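PDB 2V8T: manganese-containing pseudocatalase from Thermus thermophilus, which catalyses the disproportionation of hydrogen peroxide to water and oxygen at a dinuclear manganese centre, as a manganese (non-haem) catalase. Local coordinates for the interface of chains A and B and the interface of chains A and C. Sequence-based numbering; all coordinates share one arbitrary frame. Chains: chain A/B/C, Manganese-containing pseudocatalase.

Contact 1: the interface of chains A and B. Residues chain A 47, 53, 60, 241; chain B 4-6, 271.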
# COMPACT_ATOMS: atom_id res chain seq x y z
N SER A 47 -5.61 -1.11 -24.79
CA SER A 47 -5.21 -1.30 -26.16
C SER A 47 -4.41 -2.59 -26.32
O SER A 47 -4.59 -3.33 -27.30
CB SER A 47 -4.46 -0.09 -26.70
OG SER A 47 -3.12 0.05 -26.28
N LYS A 53 -9.17 -6.82 -32.57
CA LYS A 53 -8.47 -5.65 -33.05
C LYS A 53 -8.83 -5.29 -34.51
O LYS A 53 -8.82 -4.12 -34.87
CB LYS A 53 -6.96 -5.80 -32.88
CG LYS A 53 -6.50 -5.79 -31.42
CD LYS A 53 -5.01 -5.91 -31.26
CE LYS A 53 -4.45 -5.63 -29.88
NZ LYS A 53 -4.76 -6.69 -28.90
N TYR A 60 -10.80 -0.01 -31.54
CA TYR A 60 -9.38 -0.25 -31.23
C TYR A 60 -8.55 0.98 -31.61
O TYR A 60 -7.72 1.45 -30.81
CB TYR A 60 -8.90 -1.48 -31.95
CG TYR A 60 -7.41 -1.70 -31.78
CD1 TYR A 60 -6.85 -1.95 -30.54
CD2 TYR A 60 -6.56 -1.67 -32.88
CE1 TYR A 60 -5.49 -2.12 -30.39
CE2 TYR A 60 -5.21 -1.85 -32.74
CZ TYR A 60 -4.66 -2.11 -31.51
OH TYR A 60 -3.32 -2.32 -31.33
N TYR A 241 -4.04 3.49 -37.52
CA TYR A 241 -5.19 4.11 -36.87
C TYR A 241 -5.86 5.14 -37.75
O TYR A 241 -6.22 6.23 -37.34
CB TYR A 241 -4.85 4.69 -35.46
CG TYR A 241 -3.97 3.78 -34.66
CD1 TYR A 241 -4.26 2.43 -34.44
CD2 TYR A 241 -2.74 4.22 -34.20
CE1 TYR A 241 -3.39 1.59 -33.77
CE2 TYR A 241 -1.87 3.38 -33.52
CZ TYR A 241 -2.19 2.05 -33.32
OH TYR A 241 -1.28 1.25 -32.65
N ARG B 4 2.72 6.29 -32.28
CA ARG B 4 2.56 4.85 -32.12
C ARG B 4 2.57 4.17 -33.50
O ARG B 4 1.94 4.67 -34.43
CB ARG B 4 1.27 4.55 -31.36
CG ARG B 4 1.05 3.08 -31.03
CD ARG B 4 -0.20 2.94 -30.17
NE ARG B 4 -0.36 1.56 -29.75
CZ ARG B 4 -1.02 1.20 -28.65
NH1 ARG B 4 -1.60 2.09 -27.87
NH2 ARG B 4 -1.05 -0.08 -28.29
N ILE B 5 3.23 3.02 -33.56
CA ILE B 5 3.24 2.11 -34.68
C ILE B 5 2.56 0.84 -34.23
O ILE B 5 2.92 0.30 -33.16
CB ILE B 5 4.70 1.83 -35.11
CG1 ILE B 5 5.41 3.09 -35.57
CG2 ILE B 5 4.74 0.74 -36.19
CD1 ILE B 5 6.92 2.94 -35.55
N ASP B 6 1.59 0.35 -34.98
CA ASP B 6 0.76 -0.81 -34.57
C ASP B 6 1.49 -2.13 -34.90
O ASP B 6 1.01 -2.93 -35.69
CB ASP B 6 -0.61 -0.75 -35.18
CG ASP B 6 -1.62 -1.60 -34.40
OD1 ASP B 6 -1.65 -1.41 -33.14
OD2 ASP B 6 -2.36 -2.39 -35.01
N VAL B 271 0.71 -7.15 -34.14
CA VAL B 271 0.15 -7.18 -32.80
C VAL B 271 -0.63 -8.48 -32.62
O VAL B 271 -0.95 -9.20 -33.56
CB VAL B 271 -0.66 -5.92 -32.50
CG1 VAL B 271 0.23 -4.67 -32.47
CG2 VAL B 271 -1.86 -5.76 -33.39
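The N-terminal strand 2-4 of chain B and the loop after it, with B:Val271 from a second loop, meet helices 36-49 and 57-85 and two loops of chain A, in a two-fold interface of this manganese catalase. The manganese ligands A:Glu36, A:Glu70 and A:His73 lie on the same two helices. B:Arg4 reaches across with its chain extended from CG to NE and grips the hydroxyl of A:Ser47 end-on. B:Arg4 NH2 and NH1 both donate to A:Ser47 OG, at 2.9 and 3.0 Å, nearly in the guanidinium plane. The ring of A:Tyr241 stands almost perpendicular to that plane (83°), and its phenol OH lies 3.1 Å from B:Arg4 NE, a likely hydrogen bond. Shortening B:Arg4 to an alanine would probably leave A:Ser47 OG without its two donors and A:Tyr241 OH without NE, and remove the CG and CD methylenes that pack near CE2 of that ring. One carboxylate oxygen of B:Asp6 receives two phenols. A:Tyr60 OH donates to the syn lone pair of B:Asp6 OD1 at 2.6 Å, whereas A:Tyr241 OH approaches the same B:Asp6 oxygen from above the carboxylate plane at 2.7 Å. A:Tyr60 points its OH at chain B because its ring is swung away from the backbone N (chi1 174°). A:Lys53 lays CG over the centre of this ring, 3.9 Å above it, which should limit its tilting. Farther along the same chain, A:Lys53 CD packs against B:Val271 CG2 at 3.8 Å.

Contact 2: the interface of chains A and C. Residues chain A 202-204, 206-207; chain C 200-202.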
# COMPACT_ATOMS: atom_id res chain seq x y z
N VAL A 202 -27.32 4.75 -26.68
CA VAL A 202 -27.55 5.70 -25.58
C VAL A 202 -26.73 6.96 -25.88
O VAL A 202 -25.54 6.87 -26.19
CB VAL A 202 -27.12 5.08 -24.25
CG1 VAL A 202 -27.26 6.08 -23.11
CG2 VAL A 202 -27.95 3.79 -23.98
N GLU A 203 -27.40 8.10 -25.78
CA GLU A 203 -26.85 9.38 -26.22
C GLU A 203 -25.94 9.99 -25.17
O GLU A 203 -26.21 11.04 -24.59
CB GLU A 203 -27.98 10.35 -26.58
CG GLU A 203 -28.79 9.82 -27.77
CD GLU A 203 -29.91 10.75 -28.18
OE1 GLU A 203 -29.91 11.95 -27.73
OE2 GLU A 203 -30.75 10.26 -28.98
N MET A 204 -24.81 9.31 -24.90
CA MET A 204 -23.93 9.71 -23.81
C MET A 204 -23.44 11.12 -23.91
O MET A 204 -23.24 11.80 -22.88
CB MET A 204 -22.76 8.74 -23.71
CG MET A 204 -23.13 7.36 -23.26
SD MET A 204 -23.94 7.28 -21.66
CE MET A 204 -22.60 7.81 -20.59
N LYS A 206 -24.96 13.69 -24.66
CA LYS A 206 -25.93 14.62 -24.16
C LYS A 206 -25.81 14.88 -22.64
O LYS A 206 -26.35 15.85 -22.13
CB LYS A 206 -27.36 14.09 -24.44
CG LYS A 206 -28.57 14.81 -23.81
CD LYS A 206 -29.87 14.15 -24.20
CE LYS A 206 -31.01 14.73 -23.37
NZ LYS A 206 -32.23 14.01 -23.92
N MET A 207 -25.08 14.02 -21.95
CA MET A 207 -24.80 14.23 -20.54
C MET A 207 -23.76 15.30 -20.30
O MET A 207 -23.62 15.80 -19.20
CB MET A 207 -24.20 12.81 -19.87
CG MET A 207 -24.56 12.69 -18.44
SD MET A 207 -23.99 11.17 -17.85
CE MET A 207 -25.27 10.12 -18.45
N THR C 200 -30.61 13.99 -16.44
CA THR C 200 -29.85 14.27 -17.63
C THR C 200 -30.61 14.06 -18.95
O THR C 200 -30.15 14.51 -19.99
CB THR C 200 -28.54 13.42 -17.72
OG1 THR C 200 -28.86 12.08 -18.06
CG2 THR C 200 -27.69 13.51 -16.44
N GLY C 201 -31.68 13.28 -18.92
CA GLY C 201 -32.37 12.88 -20.11
C GLY C 201 -31.72 11.78 -20.90
O GLY C 201 -32.28 11.37 -21.91
N VAL C 202 -30.59 11.25 -20.47
CA VAL C 202 -29.89 10.19 -21.18
C VAL C 202 -30.45 8.86 -20.66
O VAL C 202 -30.51 8.62 -19.44
CB VAL C 202 -28.36 10.29 -20.92
CG1 VAL C 202 -27.68 9.11 -21.60
CG2 VAL C 202 -27.85 11.60 -21.48
O HOH W 1 -28.26 16.40 -20.13
O HOH W 2 -34.47 13.26 -23.17
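C:Val202 inserts its two methyl branches against the A:Val202 to A:Met207 segment, in part of a two-fold symmetric interface between copies of the catalase subunit. C:Val202 CG1 meets A:Val202 CG1 at 3.4 Å, a close methyl-methyl approach, the two side chains crossing at about a right angle. In both valines CG1 is anti to the backbone N (chi1 176°), the same rotamer on either side, which turns equivalent methyls towards each other. The other branch, C:Val202 CG2, faces the backbone of chain A, 3.6 Å from the carbonyl oxygen A:Glu203 O, and also touches CB of A:Lys206. A:Met207 packs beside it: the terminal methyl CE lies 4.0 Å from C:Val202 CB, and CG rests against C:Thr200 CG2. The bend at its chi3, -80°, brings CE back towards the valine.

A:Lys206 runs past C:Val202 in the opposite direction, extended beyond CG, carrying its side-chain amine to the backbone of C:Gly201. The direct bond from A:Lys206 NZ to C:Gly201 O is weak, at 3.3 Å, and water 2 also links these two atoms. Water 1 joins the backbone carbonyls, 2.8 Å from A:Lys206 O and 2.7 Å from C:Thr200 O. Behind this first shell, C:Val202 N donates a nearly straight bond (163° at H) to its own chain's C:Thr200 OG1, helping to fix the turn that presents the valine.

In the fold, C:Thr200 ends helix 172-200, C:Gly201 and C:Val202 form the loop leaving it, and the facing chain A residues lead into and form the 3-10 helix 204-207.

The C-alpha centres of contact 1 and contact 2 lie about 29 Å apart, and the two patches have no residue in common. Chain A takes part in both, using helices 36-49 and 57-85 with two loops in contact 1, and the stretch around the 3-10 helix 204-207 in contact 2. It can therefore engage chains B and C simultaneously through separate surfaces. Each interface is two-fold symmetric and has a twin patch. Two different dimeric junctions of this kind are consistent with the six-subunit deposited assembly, although the coordinates do not by themselves establish its state in solution.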